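Local coordinates for XPF endonuclease (Aeropyrum pernix, PDB 2BGW) that cuts DNA as a structure-specific endonuclease of nucleotide excision repair, probably at junctions between double- and single-stranded DNA, at the interface of chains A and B. Coordinates in Å, arbitrary orientation; residue numbers count along the deposited sequence, not the author numbering. Chains: chain A/B, XPF endonuclease.

Contact 1: the interface of chains A and B. Residues chain A 49, 83, 116, 133, 136-137; chain B 107, 110-111.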
loop_
_atom_site.group_PDB
_atom_site.type_symbol
_atom_site.label_atom_id
_atom_site.label_comp_id
_atom_site.label_asym_id
_atom_site.label_seq_id
_atom_site.Cartn_x
_atom_site.Cartn_y
_atom_site.Cartn_z
ATOM N N ILE A 49 -5.673 1.532 4.173
ATOM C CA ILE A 49 -5.447 1.002 2.847
ATOM C C ILE A 49 -5.182 2.106 1.826
ATOM O O ILE A 49 -6.058 2.912 1.532
ATOM C CB ILE A 49 -6.626 0.146 2.392
ATOM C CG1 ILE A 49 -6.820 -1.012 3.383
ATOM C CG2 ILE A 49 -6.369 -0.339 0.994
ATOM C CD1 ILE A 49 -7.868 -2.038 3.039
ATOM N N PHE A 83 -1.898 -1.482 -1.836
ATOM C CA PHE A 83 -2.252 -2.167 -3.072
ATOM C C PHE A 83 -1.673 -1.384 -4.176
ATOM O O PHE A 83 -1.925 -0.178 -4.259
ATOM C CB PHE A 83 -3.766 -2.252 -3.283
ATOM C CG PHE A 83 -4.432 -3.277 -2.415
ATOM C CD1 PHE A 83 -5.160 -2.899 -1.311
ATOM C CD2 PHE A 83 -4.304 -4.643 -2.701
ATOM C CE1 PHE A 83 -5.765 -3.857 -0.522
ATOM C CE2 PHE A 83 -4.902 -5.615 -1.896
ATOM C CZ PHE A 83 -5.627 -5.217 -0.808
ATOM N N ARG A 116 0.826 -5.376 -1.977
ATOM C CA ARG A 116 -0.158 -6.285 -2.598
ATOM C C ARG A 116 -0.475 -5.835 -4.011
ATOM O O ARG A 116 -0.683 -4.636 -4.262
ATOM C CB ARG A 116 -1.430 -6.379 -1.746
ATOM C CG ARG A 116 -1.186 -7.111 -0.466
ATOM C CD ARG A 116 -2.328 -7.044 0.484
ATOM N NE ARG A 116 -2.099 -7.925 1.625
ATOM C CZ ARG A 116 -2.382 -9.223 1.615
ATOM N NH1 ARG A 116 -2.894 -9.772 0.525
ATOM N NH2 ARG A 116 -2.144 -9.984 2.675
ATOM N N LEU A 133 -12.706 -3.086 -2.608
ATOM C CA LEU A 133 -11.842 -2.882 -1.480
ATOM C C LEU A 133 -12.460 -1.902 -0.482
ATOM O O LEU A 133 -12.521 -2.184 0.718
ATOM C CB LEU A 133 -10.506 -2.370 -1.959
ATOM C CG LEU A 133 -9.561 -3.379 -2.585
ATOM C CD1 LEU A 133 -8.445 -2.615 -3.244
ATOM C CD2 LEU A 133 -8.994 -4.420 -1.592
ATOM N N LEU A 136 -15.305 -3.834 1.120
ATOM C CA LEU A 136 -14.889 -4.928 1.974
ATOM C C LEU A 136 -14.257 -4.502 3.281
ATOM O O LEU A 136 -14.336 -5.222 4.250
ATOM C CB LEU A 136 -13.916 -5.851 1.233
ATOM C CG LEU A 136 -14.546 -7.009 0.460
ATOM C CD1 LEU A 136 -13.707 -7.338 -0.768
ATOM C CD2 LEU A 136 -14.749 -8.237 1.352
ATOM N N SER A 137 -13.599 -3.354 3.288
ATOM C CA SER A 137 -12.663 -3.000 4.360
ATOM C C SER A 137 -13.351 -2.144 5.377
ATOM O O SER A 137 -12.886 -2.000 6.495
ATOM C CB SER A 137 -11.486 -2.205 3.803
ATOM O OG SER A 137 -11.953 -0.928 3.389
ATOM N N ALA B 107 -10.549 -8.915 -4.644
ATOM C CA ALA B 107 -10.528 -8.052 -3.483
ATOM C C ALA B 107 -10.732 -8.843 -2.180
ATOM O O ALA B 107 -9.985 -8.663 -1.198
ATOM C CB ALA B 107 -11.560 -7.017 -3.628
ATOM N N GLN B 110 -7.757 -11.069 -1.131
ATOM C CA GLN B 110 -6.718 -10.325 -0.430
ATOM C C GLN B 110 -7.075 -9.740 0.963
ATOM O O GLN B 110 -6.321 -9.927 1.914
ATOM C CB GLN B 110 -6.152 -9.254 -1.326
ATOM C CG GLN B 110 -5.710 -9.806 -2.628
ATOM C CD GLN B 110 -4.469 -9.151 -3.114
ATOM O OE1 GLN B 110 -3.462 -9.117 -2.415
ATOM N NE2 GLN B 110 -4.521 -8.627 -4.336
ATOM N N LEU B 111 -8.201 -9.043 1.095
ATOM C CA LEU B 111 -8.577 -8.484 2.395
ATOM C C LEU B 111 -9.138 -9.477 3.414
ATOM O O LEU B 111 -8.907 -9.298 4.585
ATOM C CB LEU B 111 -9.565 -7.339 2.241
ATOM C CG LEU B 111 -9.093 -6.143 1.456
ATOM C CD1 LEU B 111 -10.178 -5.122 1.438
ATOM C CD2 LEU B 111 -7.837 -5.596 2.061
#

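Contact 2: the interface of chains A and B. Residues chain A 151, 157, 179-180; chain B 218.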
loop_
_atom_site.group_PDB
_atom_site.type_symbol
_atom_site.label_atom_id
_atom_site.label_comp_id
_atom_site.label_asym_id
_atom_site.label_seq_id
_atom_site.Cartn_x
_atom_site.Cartn_y
_atom_site.Cartn_z
ATOM N N PRO A 151 -11.946 6.624 13.121
ATOM C CA PRO A 151 -11.828 7.996 12.645
ATOM C C PRO A 151 -12.374 8.102 11.228
ATOM O O PRO A 151 -12.033 7.290 10.369
ATOM C CB PRO A 151 -10.324 8.245 12.624
ATOM C CG PRO A 151 -9.699 7.139 13.349
ATOM C CD PRO A 151 -10.640 5.990 13.349
ATOM N N ARG A 157 -6.409 14.343 7.968
ATOM C CA ARG A 157 -5.877 13.353 8.889
ATOM C C ARG A 157 -4.669 12.603 8.307
ATOM O O ARG A 157 -3.728 12.287 9.035
ATOM C CB ARG A 157 -6.959 12.370 9.318
ATOM C CG ARG A 157 -6.440 11.305 10.242
ATOM C CD ARG A 157 -7.536 10.378 10.771
ATOM N NE ARG A 157 -7.018 9.015 10.909
ATOM C CZ ARG A 157 -6.700 8.444 12.069
ATOM N NH1 ARG A 157 -6.860 9.109 13.217
ATOM N NH2 ARG A 157 -6.220 7.202 12.087
ATOM N N LEU A 179 -2.381 10.949 17.796
ATOM C CA LEU A 179 -3.538 11.753 17.510
ATOM C C LEU A 179 -4.723 11.543 18.440
ATOM O O LEU A 179 -5.457 12.484 18.707
ATOM C CB LEU A 179 -3.964 11.577 16.063
ATOM C CG LEU A 179 -3.303 12.608 15.169
ATOM C CD1 LEU A 179 -4.199 12.901 13.954
ATOM C CD2 LEU A 179 -3.110 13.870 15.993
ATOM N N GLU A 180 -4.924 10.320 18.929
ATOM C CA GLU A 180 -6.128 10.028 19.715
ATOM C C GLU A 180 -5.974 10.719 21.064
ATOM O O GLU A 180 -6.917 11.331 21.575
ATOM C CB GLU A 180 -6.378 8.518 19.859
ATOM C CG GLU A 180 -7.841 8.093 19.625
ATOM N N TYR B 218 -8.811 15.532 15.974
ATOM C CA TYR B 218 -9.141 14.168 15.670
ATOM C C TYR B 218 -10.565 14.015 15.100
ATOM O O TYR B 218 -11.497 13.572 15.777
ATOM C CB TYR B 218 -8.944 13.355 16.947
ATOM C CG TYR B 218 -9.165 11.873 16.799
ATOM C CD1 TYR B 218 -8.334 11.094 15.976
ATOM C CD2 TYR B 218 -10.212 11.239 17.495
ATOM C CE1 TYR B 218 -8.543 9.726 15.846
ATOM C CE2 TYR B 218 -10.430 9.868 17.385
ATOM C CZ TYR B 218 -9.595 9.114 16.555
ATOM O OH TYR B 218 -9.815 7.751 16.445
#

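Contact 3: the interface of chains A and B. Residues chain A 103-104, 107-108; chain B 129, 132-133, 136.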
loop_
_atom_site.group_PDB
_atom_site.type_symbol
_atom_site.label_atom_id
_atom_site.label_comp_id
_atom_site.label_asym_id
_atom_site.label_seq_id
_atom_site.Cartn_x
_atom_site.Cartn_y
_atom_site.Cartn_z
ATOM N N TYR A 103 8.529 -9.528 -13.605
ATOM C CA TYR A 103 7.961 -10.477 -12.664
ATOM C C TYR A 103 8.804 -10.517 -11.394
ATOM O O TYR A 103 8.258 -10.615 -10.296
ATOM C CB TYR A 103 7.811 -11.881 -13.271
ATOM C CG TYR A 103 6.817 -11.977 -14.410
ATOM C CD1 TYR A 103 7.236 -12.297 -15.707
ATOM C CD2 TYR A 103 5.452 -11.744 -14.204
ATOM C CE1 TYR A 103 6.324 -12.382 -16.778
ATOM C CE2 TYR A 103 4.525 -11.837 -15.275
ATOM C CZ TYR A 103 4.984 -12.156 -16.556
ATOM O OH TYR A 103 4.102 -12.235 -17.599
ATOM N N ALA A 104 10.126 -10.425 -11.526
ATOM C CA ALA A 104 11.000 -10.408 -10.345
ATOM C C ALA A 104 10.655 -9.219 -9.453
ATOM O O ALA A 104 10.559 -9.361 -8.236
ATOM C CB ALA A 104 12.456 -10.384 -10.733
ATOM N N ALA A 107 7.425 -10.008 -7.542
ATOM C CA ALA A 107 7.723 -10.882 -6.428
ATOM C C ALA A 107 8.419 -10.169 -5.249
ATOM O O ALA A 107 8.172 -10.509 -4.091
ATOM C CB ALA A 107 8.528 -12.053 -6.907
ATOM N N ALA A 108 9.265 -9.184 -5.551
ATOM C CA ALA A 108 9.991 -8.400 -4.524
ATOM C C ALA A 108 9.128 -7.359 -3.799
ATOM O O ALA A 108 9.196 -7.253 -2.567
ATOM C CB ALA A 108 11.236 -7.720 -5.125
ATOM N N VAL B 129 7.970 -15.960 -11.931
ATOM C CA VAL B 129 7.483 -15.463 -10.662
ATOM C C VAL B 129 7.916 -16.424 -9.584
ATOM O O VAL B 129 8.431 -15.998 -8.568
ATOM C CB VAL B 129 5.963 -15.312 -10.648
ATOM C CG1 VAL B 129 5.461 -15.144 -9.238
ATOM C CG2 VAL B 129 5.589 -14.133 -11.428
ATOM N N SER B 132 11.749 -16.215 -8.877
ATOM C CA SER B 132 11.851 -15.017 -8.058
ATOM C C SER B 132 11.548 -15.213 -6.577
ATOM O O SER B 132 12.332 -14.814 -5.738
ATOM C CB SER B 132 10.917 -13.979 -8.587
ATOM O OG SER B 132 11.640 -12.927 -9.130
ATOM N N LEU B 133 10.411 -15.807 -6.241
ATOM C CA LEU B 133 10.101 -16.063 -4.844
ATOM C C LEU B 133 11.110 -17.045 -4.256
ATOM O O LEU B 133 11.614 -16.851 -3.146
ATOM C CB LEU B 133 8.688 -16.616 -4.684
ATOM C CG LEU B 133 7.543 -15.791 -5.244
ATOM C CD1 LEU B 133 6.316 -16.641 -5.349
ATOM C CD2 LEU B 133 7.279 -14.575 -4.382
ATOM N N LEU B 136 14.169 -15.114 -3.823
ATOM C CA LEU B 136 13.989 -13.945 -2.977
ATOM C C LEU B 136 13.899 -14.248 -1.509
ATOM O O LEU B 136 14.233 -13.393 -0.719
ATOM C CB LEU B 136 12.851 -13.042 -3.438
ATOM C CG LEU B 136 13.568 -11.780 -3.904
ATOM C CD1 LEU B 136 12.954 -11.227 -5.163
ATOM C CD2 LEU B 136 13.640 -10.713 -2.776
#

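Contact 1: the interface of chains A and B
The ERCC4 nuclease domain of XPF supplies both sides here: B:Leu111, on helix 99-113 of chain B, pushes its forked tip among side chains of two strands and helix 123-137 of chain A. Its CG stands anti to the carbonyl carbon, toward chain A, and chi2 (-179°) sets where the methyls point. B:Leu111 CD1 heads for the helix, lying 3.3 Å from A:Leu133 CD2 and 3.8 Å from A:Leu136 CB; the side chains of B:Leu111 and A:Leu133 cross at about a right angle. B:Leu111 CD2 turns to the strands: it reaches the edge of the A:Phe83 ring, 3.6 Å from CZ, and meets A:Ile49 tip to tip, 3.7 Å from CD1. A:Leu133 CD1 lies over one face of that ring, toward its rim. One helical turn back, B:Ala107 CB touches A:Leu136 CD1 at 3.6 Å. Beside this core, A:Arg116 and B:Gln110 run past each other in opposite directions. A:Arg116 NH1, of the guanidinium, donates to the amide oxygen B:Gln110 OE1 at 3.1 Å (148° at H), in the carbonyl plane and on a lone pair. A leucine in place of A:Arg116 would probably leave that oxygen without this donor and the amide freer to turn. The amide plane stands 86° to the A:Phe83 ring.

Contact 2: the interface of chains A and B
The C-terminal tail of chain B, represented by B:Tyr218, lies against a loop and two helices of chain A: the loop at A:Pro151, helix 155-165 with A:Arg157, and helix 172-182 with A:Leu179 and A:Glu180. The second of these helices belongs to the helix-hairpin-helix domain, the DNA-binding module of this family. B:Tyr218 carries the contact, its ring reaching between the chain A groups because CG stands anti to the backbone N (chi1 -176°). At the root of the side chain, B:Tyr218 CB sits 4.0 Å from the carbonyl O of A:Leu179. Farther out, A:Glu180 and A:Pro151 approach from opposite sides of the ring plane. A:Glu180, modelled only as far as CG, places that methylene 3.7 Å from B:Tyr218 CZ, so nothing can be said of its carboxylate. A:Pro151 comes in obliquely, its CG 3.8 Å from B:Tyr218 CZ. A:Arg157 runs alongside the tyrosine and points the same way, with its guanidinium turned 63° to the ring and NH1 beside CE1 and CD1. The proline may also help to hold this arginine from within chain A: A:Pro151 CG lies 3.4 Å above the guanidinium plane of A:Arg157, offset toward its rim.

Contact 3: the interface of chains A and B
A:Tyr103 and B:Val129 start a row of small contacts where helix 99-112 of chain A packs against helix 123-136 of chain B, both within the ERCC4 nuclease domains. From its root outward the tyrosine follows the valine. A:Tyr103 CB lies 3.7 Å from B:Val129 CG2, and A:Tyr103 CG, the first ring atom, is 3.9 Å from that methyl. A:Tyr103 CD2 then comes to 3.7 Å from B:Val129 CG2, before the ring carries its hydroxyl away from the valine. One methyl thus spans the base of the aromatic side chain, and the two side chains cross at about a right angle. The valine offers CG2 because its other methyl, CG1, stands anti to the backbone N (chi1 165°). Farther along, A:Ala104, A:Ala107 and A:Ala108 face chain B, which probably lets the helices approach closely. A:Ala107 CB sits 3.5 Å from B:Ser132 CB and 3.8 Å from B:Leu133 CD2, so it lies between neighbouring residues of the opposite helix. The serine hydroxyl points toward A:Ala104, but its modelled separation is too short to interpret at this resolution. At the far end B:Leu136 CD1 touches A:Ala108 CB at 3.9 Å. By pairing these helices through small side chains and branched apolar ones, the patch probably helps hold the two nuclease domains together as the dimer typical of XPF-family nucleases.

Contacts 1 and 3 both set helix 99-113 (99-112 in chain A) against helix 123-137 (123-136 in chain B), with the chains exchanged, and contact 1 adds strands of chain A. Positions 107, 133 and 136 serve in both. The two are related parts of one two-fold interface, their C-alpha centres about 21 Å apart. Between C-alpha centres, contact 2 lies about 22 Å from contact 1 and about 37 Å from contact 3, and uses the C-terminal tail and other helices. The chains therefore meet at their nuclease domains and again near the helix-hairpin-helix region, which could help fix how these parts are placed for DNA.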